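Conserved hypothetical protein (Enterococcus faecalis, PDB 1Z6M) is of unknown function but has a thioredoxin-like fold, with a CxxC pair at a helix start consistent with a thiol-disulfide redox role. Local coordinates at residues H84-Y88 with L126-K130. Sequence-based numbering, arbitrary orientation.
Sequences HYIDY and LKEQK
Two loops of the helical part of this thioredoxin-like fold meet here, Tyr85 lying against the backbone of 127-128 and His84 against Lys130. One direct backbone bond joins them, Gln129 N to His84 O (2.8 Å). Three waters continue the join. The first takes the N-H of Lys127 and gives to Tyr85 O, the second gives to both Ile86 O and Gln129 O, and the third links Tyr88 N to Gln129 OE1. A flat ring suits position 85, where CA of Glu128 sits over one face, 3.8 Å from the ring centroid, and CB of Leu126 packs 3.8 Å from CD2 of Tyr85. The carboxylate of Glu128 stands almost perpendicular to that ring; its OE2 accepts Lys130 N (3.0 Å) from above the carboxylate plane, a bond within 126-130 that joins the side chain to the backbone two residues on. Lys130 suits its place by its long methylene chain: with CG anti to the backbone N (chi1 -174°) and the rest extended, it runs alongside His84 and sets CD over the centre of the imidazole face. Gln129 reaches across to Asp87, OE1 lying 3.4 Å from its CA, while NE2 turns back to Lys127 O (3.0 Å), a bond that fixes the amide's rotation. Beyond the two loops, His84 NE2 bonds to Asp70 and Tyr85 OH to Glu121 of helix 113-123. Ile86 turns its CB away from 126-130, and its side chain touches Leu98 of helix 91-103 and Leu68 of strand 62-68; the loop after helix 77-83 thus meets both of these and the connection from helix 113-123 to helix 132-145.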
loop_
_atom_site.group_PDB
_atom_site.type_symbol
_atom_site.label_atom_id
_atom_site.label_comp_id
_atom_site.label_asym_id
_atom_site.label_seq_id
_atom_site.Cartn_x
_atom_site.Cartn_y
_atom_site.Cartn_z
ATOM N N HIS A 84 10.161 -5.305 3.204
ATOM C CA HIS A 84 10.669 -6.666 3.327
ATOM C C HIS A 84 10.594 -7.204 4.751
ATOM O O HIS A 84 11.013 -8.336 4.996
ATOM C CB HIS A 84 12.090 -6.746 2.759
ATOM C CG HIS A 84 12.200 -6.170 1.386
ATOM N ND1 HIS A 84 13.362 -5.608 0.906
ATOM C CD2 HIS A 84 11.278 -6.025 0.401
ATOM C CE1 HIS A 84 13.156 -5.159 -0.320
ATOM N NE2 HIS A 84 11.898 -5.393 -0.647
ATOM N N TYR A 85 10.045 -6.394 5.666
ATOM C CA TYR A 85 9.830 -6.772 7.064
ATOM C C TYR A 85 8.353 -7.051 7.352
ATOM O O TYR A 85 7.945 -7.176 8.507
ATOM C CB TYR A 85 10.391 -5.690 8.015
ATOM C CG TYR A 85 11.898 -5.689 8.050
ATOM C CD1 TYR A 85 12.649 -5.053 7.061
ATOM C CD2 TYR A 85 12.579 -6.353 9.067
ATOM C CE1 TYR A 85 14.040 -5.076 7.081
ATOM C CE2 TYR A 85 13.962 -6.385 9.098
ATOM C CZ TYR A 85 14.689 -5.747 8.099
ATOM O OH TYR A 85 16.066 -5.777 8.119
ATOM N N ILE A 86 7.561 -7.152 6.286
ATOM C CA ILE A 86 6.136 -7.383 6.392
ATOM C C ILE A 86 5.852 -8.872 6.438
ATOM O O ILE A 86 6.279 -9.632 5.561
ATOM C CB ILE A 86 5.374 -6.667 5.240
ATOM C CG1 ILE A 86 5.412 -5.147 5.466
ATOM C CG2 ILE A 86 3.942 -7.190 5.097
ATOM C CD1 ILE A 86 4.574 -4.644 6.642
ATOM N N ASP A 87 5.131 -9.270 7.484
ATOM C CA ASP A 87 4.787 -10.659 7.715
ATOM C C ASP A 87 3.485 -10.989 7.013
ATOM O O ASP A 87 2.405 -10.786 7.565
ATOM C CB ASP A 87 4.657 -10.933 9.213
ATOM C CG ASP A 87 4.413 -12.402 9.520
ATOM O OD1 ASP A 87 4.297 -13.210 8.565
ATOM O OD2 ASP A 87 4.328 -12.750 10.718
ATOM N N TYR A 88 3.591 -11.506 5.792
ATOM C CA TYR A 88 2.409 -11.815 4.997
ATOM C C TYR A 88 1.555 -12.948 5.565
ATOM O O TYR A 88 0.395 -13.090 5.183
ATOM C CB TYR A 88 2.766 -12.076 3.526
ATOM C CG TYR A 88 3.140 -10.812 2.789
ATOM C CD1 TYR A 88 4.473 -10.412 2.691
ATOM C CD2 TYR A 88 2.162 -10.001 2.220
ATOM C CE1 TYR A 88 4.823 -9.242 2.025
ATOM C CE2 TYR A 88 2.498 -8.828 1.552
ATOM C CZ TYR A 88 3.828 -8.446 1.467
ATOM O OH TYR A 88 4.159 -7.287 0.801
ATOM N N LEU A 126 10.921 -5.940 14.164
ATOM C CA LEU A 126 10.518 -6.748 13.013
ATOM C C LEU A 126 11.632 -7.689 12.544
ATOM O O LEU A 126 12.798 -7.510 12.901
ATOM C CB LEU A 126 10.063 -5.821 11.866
ATOM C CG LEU A 126 8.985 -4.777 12.198
ATOM C CD1 LEU A 126 8.732 -3.865 11.015
ATOM C CD2 LEU A 126 7.682 -5.438 12.638
ATOM N N LYS A 127 11.257 -8.655 11.719
ATOM C CA LYS A 127 12.207 -9.620 11.204
ATOM C C LYS A 127 12.248 -9.587 9.681
ATOM O O LYS A 127 11.197 -9.555 9.075
ATOM C CB LYS A 127 11.860 -11.017 11.720
ATOM C CG LYS A 127 12.601 -12.136 11.057
ATOM C CD LYS A 127 14.032 -12.258 11.581
ATOM C CE LYS A 127 14.833 -13.306 10.826
ATOM N NZ LYS A 127 14.350 -13.434 9.451
ATOM N N GLU A 128 13.445 -9.585 9.105
ATOM C CA GLU A 128 13.591 -9.520 7.646
ATOM C C GLU A 128 13.027 -10.790 7.034
ATOM O O GLU A 128 13.329 -11.886 7.500
ATOM C CB GLU A 128 15.060 -9.327 7.251
ATOM C CG GLU A 128 15.285 -8.976 5.770
ATOM C CD GLU A 128 15.283 -10.188 4.848
ATOM O OE1 GLU A 128 15.705 -11.291 5.276
ATOM O OE2 GLU A 128 14.858 -10.032 3.688
ATOM N N GLN A 129 12.199 -10.632 6.002
ATOM C CA GLN A 129 11.558 -11.767 5.349
ATOM C C GLN A 129 11.107 -11.421 3.944
ATOM O O GLN A 129 9.945 -11.631 3.586
ATOM C CB GLN A 129 10.383 -12.279 6.188
ATOM C CG GLN A 129 9.404 -11.199 6.663
ATOM C CD GLN A 129 8.507 -11.701 7.770
ATOM O OE1 GLN A 129 7.610 -12.517 7.544
ATOM N NE2 GLN A 129 8.759 -11.233 8.986
ATOM N N LYS A 130 12.038 -10.915 3.139
ATOM C CA LYS A 130 11.719 -10.537 1.760
ATOM C C LYS A 130 11.109 -11.728 1.018
ATOM O O LYS A 130 11.625 -12.844 1.088
ATOM C CB LYS A 130 12.964 -10.030 1.026
ATOM C CG LYS A 130 12.707 -9.484 -0.383
ATOM C CD LYS A 130 13.983 -8.890 -0.976
ATOM C CE LYS A 130 13.817 -8.461 -2.424
ATOM N NZ LYS A 130 15.142 -8.069 -2.994
HETATM O O HOH W 1 8.451 -8.706 10.838
HETATM O O HOH W 2 8.056 -9.447 3.560
HETATM O O HOH W 3 6.160 -12.954 5.271
#